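Local atomic coordinates of minor fimbrium subunit Mfa5 (Porphyromonas gingivalis ATCC 33277, PDB entry 6TO1), a protein that serves as an accessory subunit of the minor fimbriae, pili that mediate biofilm formation and adhesion to host cells and other oral bacteria. Residues A[84-88]-A[510-514]; A[438-442]-A[454-459]; A[183-187]-A[219-223]; A[161-165]-A[188-194]. All coordinates share one frame; numbering follows the deposited sequence. Where two conformers were deposited one is given.

Contact 1 of 4, residues A[84-88]-A[510-514]; sequences SPPVV and NSNGE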
loop_
_atom_site.group_PDB
_atom_site.type_symbol
_atom_site.label_atom_id
_atom_site.label_comp_id
_atom_site.label_asym_id
_atom_site.label_seq_id
_atom_site.Cartn_x
_atom_site.Cartn_y
_atom_site.Cartn_z
ATOM N N SER A 84 -5.137 9.663 9.993
ATOM C CA SER A 84 -4.247 8.923 9.110
ATOM C C SER A 84 -4.943 7.671 8.587
ATOM O O SER A 84 -5.647 6.988 9.331
ATOM C CB SER A 84 -2.963 8.548 9.840
ATOM O OG SER A 84 -2.146 9.684 10.046
ATOM N N PRO A 85 -4.763 7.344 7.315
ATOM C CA PRO A 85 -5.340 6.112 6.788
ATOM C C PRO A 85 -4.633 4.904 7.375
ATOM O O PRO A 85 -3.535 5.039 7.930
ATOM C CB PRO A 85 -5.082 6.215 5.282
ATOM C CG PRO A 85 -3.892 7.057 5.171
ATOM C CD PRO A 85 -3.928 8.042 6.310
ATOM N N PRO A 86 -5.218 3.711 7.255
ATOM C CA PRO A 86 -4.480 2.494 7.623
ATOM C C PRO A 86 -3.163 2.386 6.861
ATOM O O PRO A 86 -3.037 2.853 5.726
ATOM C CB PRO A 86 -5.430 1.362 7.228
ATOM C CG PRO A 86 -6.831 2.016 7.206
ATOM C CD PRO A 86 -6.536 3.406 6.669
ATOM N N VAL A 87 -2.200 1.726 7.487
ATOM C CA VAL A 87 -0.895 1.469 6.864
ATOM C C VAL A 87 -1.002 0.322 5.866
ATOM O O VAL A 87 -1.654 -0.703 6.134
ATOM C CB VAL A 87 0.149 1.148 7.949
ATOM C CG1 VAL A 87 1.463 0.622 7.288
ATOM C CG2 VAL A 87 0.414 2.361 8.829
ATOM N N VAL A 88 -0.323 0.463 4.728
ATOM C CA VAL A 88 -0.340 -0.586 3.696
ATOM C C VAL A 88 0.457 -1.790 4.192
ATOM O O VAL A 88 1.624 -1.625 4.631
ATOM C CB VAL A 88 0.241 -0.062 2.380
ATOM C CG1 VAL A 88 0.390 -1.227 1.381
ATOM C CG2 VAL A 88 -0.626 1.022 1.788
ATOM N N ASN A 510 7.124 3.228 6.017
ATOM C CA ASN A 510 5.849 2.668 5.605
ATOM C C ASN A 510 5.022 3.727 4.866
ATOM O O ASN A 510 5.476 4.841 4.607
ATOM C CB ASN A 510 5.126 2.060 6.806
ATOM C CG ASN A 510 4.590 3.088 7.786
ATOM O OD1 ASN A 510 4.502 4.279 7.487
ATOM N ND2 ASN A 510 4.191 2.614 8.956
ATOM N N SER A 511 3.808 3.348 4.483
ATOM C CA SER A 511 2.991 4.165 3.593
ATOM C C SER A 511 2.549 5.475 4.220
ATOM O O SER A 511 2.082 6.360 3.483
ATOM C CB SER A 511 1.762 3.370 3.156
ATOM O OG SER A 511 0.926 3.054 4.269
ATOM N N ASN A 512 2.692 5.631 5.538
ATOM C CA ASN A 512 2.396 6.907 6.185
ATOM C C ASN A 512 3.646 7.636 6.647
ATOM O O ASN A 512 3.544 8.581 7.430
ATOM C CB ASN A 512 1.461 6.712 7.374
ATOM C CG ASN A 512 0.065 6.348 6.959
ATOM O OD1 ASN A 512 -0.339 6.608 5.843
ATOM N ND2 ASN A 512 -0.664 5.700 7.846
ATOM N N GLY A 513 4.825 7.210 6.206
ATOM C CA GLY A 513 6.038 7.928 6.505
ATOM C C GLY A 513 6.700 7.581 7.814
ATOM O O GLY A 513 7.637 8.280 8.221
ATOM N N GLU A 514 6.308 6.484 8.445
ATOM C CA GLU A 514 6.944 6.033 9.672
ATOM C C GLU A 514 8.177 5.215 9.300
ATOM O O GLU A 514 8.057 4.164 8.656
ATOM C CB GLU A 514 5.989 5.213 10.525
ATOM C CG GLU A 514 4.693 5.915 10.853
ATOM C CD GLU A 514 3.798 5.030 11.682
ATOM O OE1 GLU A 514 3.090 4.180 11.094
ATOM O OE2 GLU A 514 3.819 5.167 12.925
HETATM O O HOH W 1 -1.236 4.466 4.468
HETATM O O HOH W 2 3.393 0.426 4.502
#

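Contact 2 of 4, residues A[438-442]-A[454-459]; sequences VSNGT and WTTGTI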
loop_
_atom_site.group_PDB
_atom_site.type_symbol
_atom_site.label_atom_id
_atom_site.label_comp_id
_atom_site.label_asym_id
_atom_site.label_seq_id
_atom_site.Cartn_x
_atom_site.Cartn_y
_atom_site.Cartn_z
ATOM N N VAL A 438 17.211 -7.492 -10.731
ATOM C CA VAL A 438 16.700 -6.540 -9.744
ATOM C C VAL A 438 15.488 -5.833 -10.336
ATOM O O VAL A 438 15.619 -5.146 -11.352
ATOM C CB VAL A 438 17.774 -5.505 -9.362
ATOM C CG1 VAL A 438 17.195 -4.457 -8.410
ATOM C CG2 VAL A 438 18.968 -6.177 -8.759
ATOM N N SER A 439 14.319 -5.984 -9.703
ATOM C CA SER A 439 13.102 -5.426 -10.288
ATOM C C SER A 439 12.977 -3.929 -10.035
ATOM O O SER A 439 12.397 -3.216 -10.858
ATOM C CB SER A 439 11.870 -6.154 -9.751
ATOM O OG SER A 439 11.607 -5.758 -8.415
ATOM N N ASN A 440 13.527 -3.442 -8.929
ATOM C CA ASN A 440 13.335 -2.078 -8.462
ATOM C C ASN A 440 14.581 -1.687 -7.678
ATOM O O ASN A 440 15.063 -2.473 -6.859
ATOM C CB ASN A 440 12.118 -1.941 -7.527
ATOM C CG ASN A 440 10.803 -2.262 -8.200
ATOM O OD1 ASN A 440 10.406 -3.425 -8.331
ATOM N ND2 ASN A 440 10.087 -1.220 -8.599
ATOM N N GLY A 441 15.076 -0.469 -7.887
ATOM C CA GLY A 441 16.140 0.060 -7.054
ATOM C C GLY A 441 17.516 -0.427 -7.493
ATOM O O GLY A 441 17.718 -0.854 -8.629
ATOM N N THR A 442 18.472 -0.358 -6.561
ATOM C CA THR A 442 19.872 -0.652 -6.851
ATOM C C THR A 442 20.472 -1.494 -5.736
ATOM O O THR A 442 20.001 -1.467 -4.597
ATOM C CB THR A 442 20.675 0.643 -7.006
ATOM O OG1 THR A 442 20.517 1.458 -5.837
ATOM C CG2 THR A 442 20.208 1.431 -8.223
ATOM N N TRP A 454 20.477 -3.655 -0.691
ATOM C CA TRP A 454 19.514 -3.375 -1.739
ATOM C C TRP A 454 18.709 -2.148 -1.320
ATOM O O TRP A 454 17.996 -2.186 -0.321
ATOM C CB TRP A 454 18.597 -4.577 -1.940
ATOM C CG TRP A 454 17.455 -4.378 -2.890
ATOM C CD1 TRP A 454 17.338 -3.442 -3.885
ATOM C CD2 TRP A 454 16.269 -5.170 -2.940
ATOM N NE1 TRP A 454 16.142 -3.611 -4.547
ATOM C CE2 TRP A 454 15.463 -4.655 -3.976
ATOM C CE3 TRP A 454 15.804 -6.259 -2.190
ATOM C CZ2 TRP A 454 14.220 -5.204 -4.294
ATOM C CZ3 TRP A 454 14.585 -6.816 -2.513
ATOM C CH2 TRP A 454 13.797 -6.278 -3.553
ATOM N N THR A 455 18.838 -1.073 -2.084
ATOM C CA THR A 455 18.060 0.146 -1.879
ATOM C C THR A 455 16.839 0.037 -2.777
ATOM O O THR A 455 16.960 0.040 -4.007
ATOM C CB THR A 455 18.899 1.380 -2.219
ATOM O OG1 THR A 455 19.993 1.458 -1.301
ATOM C CG2 THR A 455 18.054 2.646 -2.108
ATOM N N THR A 456 15.650 -0.072 -2.174
ATOM C CA THR A 456 14.510 -0.455 -2.989
ATOM C C THR A 456 13.897 0.713 -3.745
ATOM O O THR A 456 13.292 0.499 -4.797
ATOM C CB THR A 456 13.409 -1.105 -2.124
ATOM O OG1 THR A 456 12.878 -0.136 -1.208
ATOM C CG2 THR A 456 13.956 -2.265 -1.376
ATOM N N GLY A 457 14.008 1.923 -3.221
ATOM C CA GLY A 457 13.223 3.031 -3.713
ATOM C C GLY A 457 11.779 2.862 -3.239
ATOM O O GLY A 457 11.449 2.018 -2.413
ATOM N N THR A 458 10.916 3.702 -3.783
ATOM C CA THR A 458 9.496 3.581 -3.499
ATOM C C THR A 458 8.911 2.352 -4.187
ATOM O O THR A 458 9.196 2.082 -5.355
ATOM C CB THR A 458 8.758 4.844 -3.979
ATOM O OG1 THR A 458 9.164 5.963 -3.185
ATOM C CG2 THR A 458 7.257 4.641 -3.849
ATOM N N ILE A 459 8.088 1.601 -3.451
ATOM C CA ILE A 459 7.358 0.465 -3.984
ATOM C C ILE A 459 5.872 0.763 -3.846
ATOM O O ILE A 459 5.399 1.057 -2.744
ATOM C CB ILE A 459 7.699 -0.838 -3.242
ATOM C CG1 ILE A 459 9.197 -1.138 -3.298
ATOM C CG2 ILE A 459 6.917 -2.010 -3.858
ATOM C CD1 ILE A 459 9.718 -1.293 -4.692
#

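Contact 3 of 4, residues A[183-187]-A[219-223]; sequences RLSDF and IMATS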
loop_
_atom_site.group_PDB
_atom_site.type_symbol
_atom_site.label_atom_id
_atom_site.label_comp_id
_atom_site.label_asym_id
_atom_site.label_seq_id
_atom_site.Cartn_x
_atom_site.Cartn_y
_atom_site.Cartn_z
ATOM N N ARG A 183 -34.489 11.852 9.245
ATOM C CA ARG A 183 -33.407 10.867 9.208
ATOM C C ARG A 183 -33.945 9.614 8.534
ATOM O O ARG A 183 -34.672 8.830 9.153
ATOM C CB ARG A 183 -32.878 10.544 10.599
ATOM C CG ARG A 183 -31.693 9.550 10.532
ATOM C CD ARG A 183 -31.253 9.090 11.917
ATOM N NE ARG A 183 -30.805 10.240 12.702
ATOM C CZ ARG A 183 -29.824 10.214 13.602
ATOM N NH1 ARG A 183 -29.171 9.087 13.855
ATOM N NH2 ARG A 183 -29.496 11.326 14.259
ATOM N N LEU A 184 -33.587 9.412 7.272
ATOM C CA LEU A 184 -34.089 8.258 6.532
ATOM C C LEU A 184 -33.237 7.011 6.778
ATOM O O LEU A 184 -33.772 5.896 6.860
ATOM C CB LEU A 184 -34.132 8.570 5.050
ATOM C CG LEU A 184 -35.074 9.723 4.630
ATOM C CD1 LEU A 184 -35.162 9.837 3.106
ATOM C CD2 LEU A 184 -36.459 9.567 5.242
ATOM N N SER A 185 -31.916 7.170 6.875
ATOM C CA SER A 185 -31.040 6.049 7.216
ATOM C C SER A 185 -29.798 6.526 7.960
ATOM O O SER A 185 -29.209 7.537 7.592
ATOM C CB SER A 185 -30.630 5.288 5.946
ATOM O OG SER A 185 -29.881 4.122 6.259
ATOM N N ASP A 186 -29.420 5.816 9.028
ATOM C CA ASP A 186 -28.073 5.972 9.574
ATOM C C ASP A 186 -27.073 5.357 8.593
ATOM O O ASP A 186 -27.442 4.777 7.574
ATOM C CB ASP A 186 -27.943 5.313 10.952
ATOM C CG ASP A 186 -26.817 5.933 11.836
ATOM O OD1 ASP A 186 -25.933 6.691 11.363
ATOM O OD2 ASP A 186 -26.812 5.637 13.048
ATOM N N PHE A 187 -25.792 5.446 8.925
ATOM C CA PHE A 187 -24.753 4.916 8.051
ATOM C C PHE A 187 -24.995 3.440 7.728
ATOM O O PHE A 187 -25.230 2.624 8.626
ATOM C CB PHE A 187 -23.408 5.098 8.720
ATOM C CG PHE A 187 -22.913 6.513 8.722
ATOM C CD1 PHE A 187 -22.723 7.198 7.546
ATOM C CD2 PHE A 187 -22.622 7.144 9.927
ATOM C CE1 PHE A 187 -22.240 8.501 7.552
ATOM C CE2 PHE A 187 -22.140 8.438 9.944
ATOM C CZ PHE A 187 -21.944 9.112 8.762
ATOM N N ILE A 219 -25.456 13.349 12.307
ATOM C CA ILE A 219 -25.132 11.994 11.889
ATOM C C ILE A 219 -23.631 11.826 11.733
ATOM O O ILE A 219 -23.061 10.827 12.174
ATOM C CB ILE A 219 -25.867 11.655 10.583
ATOM C CG1 ILE A 219 -27.361 11.515 10.861
ATOM C CG2 ILE A 219 -25.333 10.356 9.984
ATOM C CD1 ILE A 219 -28.232 11.492 9.636
ATOM N N MET A 220 -22.972 12.790 11.097
ATOM C CA MET A 220 -21.542 12.675 10.843
ATOM C C MET A 220 -20.718 12.720 12.120
ATOM O O MET A 220 -19.591 12.202 12.134
ATOM C CB MET A 220 -21.096 13.787 9.899
ATOM C CG MET A 220 -19.694 13.554 9.357
ATOM S SD MET A 220 -19.682 12.206 8.139
ATOM C CE MET A 220 -20.262 13.005 6.655
ATOM N N ALA A 221 -21.265 13.275 13.203
ATOM C CA ALA A 221 -20.528 13.346 14.463
ATOM C C ALA A 221 -20.088 11.982 14.987
ATOM O O ALA A 221 -19.138 11.908 15.764
ATOM C CB ALA A 221 -21.374 14.032 15.525
ATOM N N THR A 222 -20.774 10.908 14.629
ATOM C CA THR A 222 -20.367 9.584 15.108
ATOM C C THR A 222 -19.339 8.905 14.201
ATOM O O THR A 222 -18.857 7.812 14.527
ATOM C CB THR A 222 -21.589 8.675 15.242
ATOM O OG1 THR A 222 -22.042 8.324 13.928
ATOM C CG2 THR A 222 -22.714 9.406 15.998
ATOM N N SER A 223 -18.989 9.520 13.087
ATOM C CA SER A 223 -18.087 8.904 12.130
ATOM C C SER A 223 -16.655 8.922 12.634
ATOM O O SER A 223 -16.175 9.931 13.158
ATOM C CB SER A 223 -18.159 9.649 10.789
ATOM O OG SER A 223 -17.108 9.246 9.897
HETATM O O HOH W 3 -24.355 8.499 13.062
#

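Contact 4 of 4, residues A[161-165]-A[188-194]; sequences LPKGM and TKDTAFL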
loop_
_atom_site.group_PDB
_atom_site.type_symbol
_atom_site.label_atom_id
_atom_site.label_comp_id
_atom_site.label_asym_id
_atom_site.label_seq_id
_atom_site.Cartn_x
_atom_site.Cartn_y
_atom_site.Cartn_z
ATOM N N LEU A 161 -21.441 2.374 -3.605
ATOM C CA LEU A 161 -21.514 1.071 -2.953
ATOM C C LEU A 161 -21.637 -0.016 -4.017
ATOM O O LEU A 161 -22.635 -0.741 -4.076
ATOM C CB LEU A 161 -22.686 1.027 -1.985
ATOM C CG LEU A 161 -22.583 1.884 -0.726
ATOM C CD1 LEU A 161 -23.944 1.959 -0.017
ATOM C CD2 LEU A 161 -21.511 1.356 0.202
ATOM N N PRO A 162 -20.639 -0.140 -4.887
ATOM C CA PRO A 162 -20.776 -1.045 -6.046
ATOM C C PRO A 162 -20.863 -2.533 -5.683
ATOM O O PRO A 162 -21.354 -3.322 -6.502
ATOM C CB PRO A 162 -19.512 -0.751 -6.868
ATOM C CG PRO A 162 -18.524 -0.256 -5.866
ATOM C CD PRO A 162 -19.340 0.559 -4.868
ATOM N N LYS A 163 -20.374 -2.941 -4.519
ATOM C CA LYS A 163 -20.497 -4.313 -4.042
ATOM C C LYS A 163 -21.538 -4.430 -2.940
ATOM O O LYS A 163 -21.537 -5.405 -2.175
ATOM C CB LYS A 163 -19.137 -4.820 -3.559
ATOM C CG LYS A 163 -18.063 -4.822 -4.635
ATOM C CD LYS A 163 -16.760 -5.390 -4.093
ATOM C CE LYS A 163 -15.741 -5.628 -5.199
ATOM N NZ LYS A 163 -14.521 -6.322 -4.680
ATOM N N GLY A 164 -22.423 -3.445 -2.835
ATOM C CA GLY A 164 -23.414 -3.463 -1.776
ATOM C C GLY A 164 -22.797 -3.573 -0.407
ATOM O O GLY A 164 -21.843 -2.868 -0.055
ATOM N N MET A 165 -23.337 -4.480 0.391
ATOM C CA MET A 165 -22.896 -4.636 1.765
ATOM C C MET A 165 -21.498 -5.211 1.864
ATOM O O MET A 165 -20.913 -5.204 2.946
ATOM C CB MET A 165 -23.893 -5.522 2.509
ATOM C CG MET A 165 -25.278 -4.890 2.543
ATOM S SD MET A 165 -26.675 -6.015 2.774
ATOM C CE MET A 165 -27.028 -5.893 4.465
ATOM N N THR A 188 -24.935 3.099 6.444
ATOM C CA THR A 188 -25.192 1.723 6.034
ATOM C C THR A 188 -24.517 1.442 4.702
ATOM O O THR A 188 -24.094 2.356 3.989
ATOM C CB THR A 188 -26.705 1.445 5.965
ATOM O OG1 THR A 188 -26.958 0.077 5.647
ATOM C CG2 THR A 188 -27.389 2.275 4.902
ATOM N N LYS A 189 -24.384 0.151 4.395
ATOM C CA LYS A 189 -23.964 -0.301 3.069
ATOM C C LYS A 189 -25.113 -0.975 2.314
ATOM O O LYS A 189 -24.911 -1.485 1.202
ATOM C CB LYS A 189 -22.770 -1.254 3.157
ATOM C CG LYS A 189 -21.508 -0.687 3.767
ATOM C CD LYS A 189 -20.478 -1.786 4.065
ATOM C CE LYS A 189 -19.377 -1.318 4.979
ATOM N NZ LYS A 189 -18.361 -0.460 4.301
ATOM N N ASP A 190 -26.324 -0.925 2.864
ATOM C CA ASP A 190 -27.501 -1.583 2.302
ATOM C C ASP A 190 -28.104 -0.732 1.188
ATOM O O ASP A 190 -29.014 0.075 1.410
ATOM C CB ASP A 190 -28.500 -1.861 3.422
ATOM C CG ASP A 190 -29.697 -2.689 2.973
ATOM O OD1 ASP A 190 -29.937 -2.803 1.759
ATOM O OD2 ASP A 190 -30.424 -3.184 3.855
ATOM N N THR A 191 -27.628 -0.972 -0.038
ATOM C CA THR A 191 -28.042 -0.169 -1.185
ATOM C C THR A 191 -29.536 -0.291 -1.449
ATOM O O THR A 191 -30.184 0.694 -1.809
ATOM C CB THR A 191 -27.255 -0.560 -2.431
ATOM O OG1 THR A 191 -27.489 -1.944 -2.741
ATOM C CG2 THR A 191 -25.783 -0.345 -2.210
ATOM N N ALA A 192 -30.123 -1.476 -1.249
ATOM C CA ALA A 192 -31.553 -1.613 -1.525
ATOM C C ALA A 192 -32.396 -0.801 -0.543
ATOM O O ALA A 192 -33.421 -0.224 -0.919
ATOM C CB ALA A 192 -31.969 -3.085 -1.464
ATOM N N PHE A 193 -32.000 -0.785 0.726
ATOM C CA PHE A 193 -32.673 0.028 1.721
ATOM C C PHE A 193 -32.558 1.510 1.370
ATOM O O PHE A 193 -33.546 2.241 1.384
ATOM C CB PHE A 193 -32.069 -0.254 3.102
ATOM C CG PHE A 193 -32.746 0.471 4.221
ATOM C CD1 PHE A 193 -33.915 -0.008 4.778
ATOM C CD2 PHE A 193 -32.224 1.667 4.694
ATOM C CE1 PHE A 193 -34.543 0.687 5.789
ATOM C CE2 PHE A 193 -32.845 2.362 5.695
ATOM C CZ PHE A 193 -34.000 1.873 6.262
ATOM N N LEU A 194 -31.347 1.970 1.071
ATOM C CA LEU A 194 -31.160 3.379 0.751
ATOM C C LEU A 194 -31.980 3.779 -0.468
ATOM O O LEU A 194 -32.647 4.821 -0.470
ATOM C CB LEU A 194 -29.669 3.645 0.514
ATOM C CG LEU A 194 -28.735 3.629 1.736
ATOM C CD1 LEU A 194 -27.288 3.552 1.239
ATOM C CD2 LEU A 194 -28.966 4.833 2.630
#

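Contact 1 of 4, residues A[84-88]-A[510-514]
Pro85 meets Asn512 in two ways. Its carbonyl O accepts a hydrogen bond from Asn512 ND2 at 2.9 Å. The acceptor lies close to the amide plane of Asn512, while the donor is tilted 26° from the carbonyl plane of Pro85. On the other branch of the same amide, Asn512 OD1 sits 3.6 Å from Pro85 CG. Pro86 takes part through its carbonyl O and a water. That water donates to Pro86 O and to Asn512 OD1, and accepts from Ser511 OG at 2.6 Å. Val87 lies across the Asn510 side chain at about a right angle, with CG1 and CG2 each 3.8 Å from Asn510 ND2. The Asn510 amide is held on both branches. OD1 accepts from the backbone N of Asn512, an Asx turn, and from that of Glu514, from opposite faces of its plane. ND2 gives a nearly straight bond (172°) to Glu514 OE1. At Val88 the backbone N donates to Ser511 OG at 2.9 Å. Ser511 OG stands between its own N and carbonyl carbon (chi1 63°), which turns it to this N-H. A second water links Val88 O to Ser511 N. The loop before strand 90-98 is joined to the type I turn of the hairpin between strands 501-510 and 517-520. One hydroxyl, Ser511 OG, is both acceptor and donor, which fixes its rotation and links the loops directly and through water.

Contact 2 of 4, residues A[438-442]-A[454-459]
Thr442 and Thr455 form an antiparallel hydrogen-bonded pair at the open end of the beta hairpin made by strands 442-446 and 451-455. Thr442 N donates to Thr455 O at 3.0 Å, and Thr455 N donates to Thr442 O at 2.8 Å. Both side chains project from the same face of the sheet, with Thr442 OG1 4.0 Å from Thr455 CB. Beside this pair, Trp454 NE1 donates to Asn440 O at 2.8 Å. The bond is close to straight (165°), and the acceptor lies near the ring plane. Trp454 CG is anti to the backbone N (chi1 174°), which carries the indole across so that its pyrrole edge meets 438-442. Thr442 O also lies at that edge, in plane, near CD1. Between these two anchor points Gly441 runs close to the partner chain, with CA 3.2 Å from Thr455 O in a CA-H...O contact. Its phi is positive (82°), and having no side chain lets it pass this close to Thr455 O.

Further out, Thr456 CG2 sits over the centre of one face of the indole, 3.8 Å above the plane. Trp454 also touches Ile467 of strand 463-473 and Ile117 of strand 110-119, so the ring packs between the sheet of this hairpin and the antiparallel sheet containing those strands. Ser439 ties this loop to strand 463-473 through bonds with Thr466. Its hydroxyl also donates to Asn440 OD1. The Asn440 side chain crosses that of Ile459, whose CD1 methyl lies 3.8 Å from Asn440 CB.

Contact 3 of 4, residues A[183-187]-A[219-223]
Ile219 O and Asp186 OD1 share one water, which bridges edge strand 181-186 and the end of helix 209-220 in the von Willebrand factor type A domain. The water donates to Ile219 O at 2.8 Å and to Asp186 OD1 at 2.9 Å, and accepts from Thr222 OG1. Asp186 OD1 is also held by its neighbour, the backbone N of Phe187, at 2.7 Å. This bond comes in on the anti side of the carboxylate, 34° out of its plane. Asp186 was modelled in two conformers, so its share in the water bridge may be partial.

Ile219 packs against the first segment with both branches. Its CG2 methyl lies over one face of the Phe187 ring, a CH-pi contact of 4.0 Å to the centroid, offset toward the rim near CE2 and CZ. CG1 lies over the centre of one face of the Arg183 guanidinium. Arg183 leaves its backbone extended and bends at chi3 (-61°), which brings the flat group over the isoleucine.

The edge of the Phe187 ring is used as well. Met220 SD stands there in a Met-aromatic contact, 5.2 Å from the centroid, and Thr222 OG1 lies at the edge in plane. Asp127 and Val129 of strand 126-133 touch the ring too, so it packs between the helix end and the central sheet. The chain leaves through a type I turn from Met220 to Ser223. Ser223 OG bonds to Asp127 OD2, and Ser223 CB approaches Phe187 CE2 at 4.2 Å.

Contact 4 of 4, residues A[161-165]-A[188-194]
Leu161 and Thr191 lie antiparallel, flank to flank. The Thr191 CG2 methyl comes within 3.4 Å of Leu161 CB, tighter than usual for two carbons, and also meets Leu161 CD1. Thr191 OG1 takes the place between N and carbonyl carbon (chi1 60°), which leaves CG2 for the leucine. Leu161 CD1 reaches on to Leu194 CD1 at 3.9 Å, further along helix 191-199. The other Leu161 methyl, CD2, faces the Lys189 chain, which crosses Leu161 at about a right angle. Lys189 then runs past Met165, with CD 3.6 Å from Met165 O. Its chain bends at chi4 (-76°), and NZ bonds to the carbonyl oxygens of Val170 and Thr167. Met165 CG lies over the backbone of Lys189 and Asp190, 4.0 Å from Asp190 CA.

Thr188 OG1 accepts from Asp190 N, an ST turn, and Asp190 OD1 caps the helix by accepting from Phe193 N. In this von Willebrand factor type A domain the contact joins the turn after helix 143-160 to the start of helix 191-199. No hydrogen bond crosses. The segments meet by van der Waals packing of methyls and methylenes on each other and on backbone carbonyls, and polar groups on both sides bond within their own segment or to neighbours such as Thr167.

Contacts 3 and 4 belong to the same von Willebrand factor type A domain and touch: Ser185 packs on Phe193 and Leu194. Strand 181-186 runs from contact 3 into the segment that starts helix 191-199 in contact 4. Contacts 1 and 2 share the six-stranded antiparallel sheet, one at the turn after strand 501-510 and the other at strand 451-455. Each contact has a buried side (Val88 and Asn510; Trp454 and Ile459; Ile219 and Met220; Leu161 and Leu194) and an exposed margin. Contact 1 relies on side-chain bonds and waters between loops, and contact 2 on backbone pairing plus an indole bond. Contact 3 adds one water to ring packing; contact 4 is packing without hydrogen bonds across it.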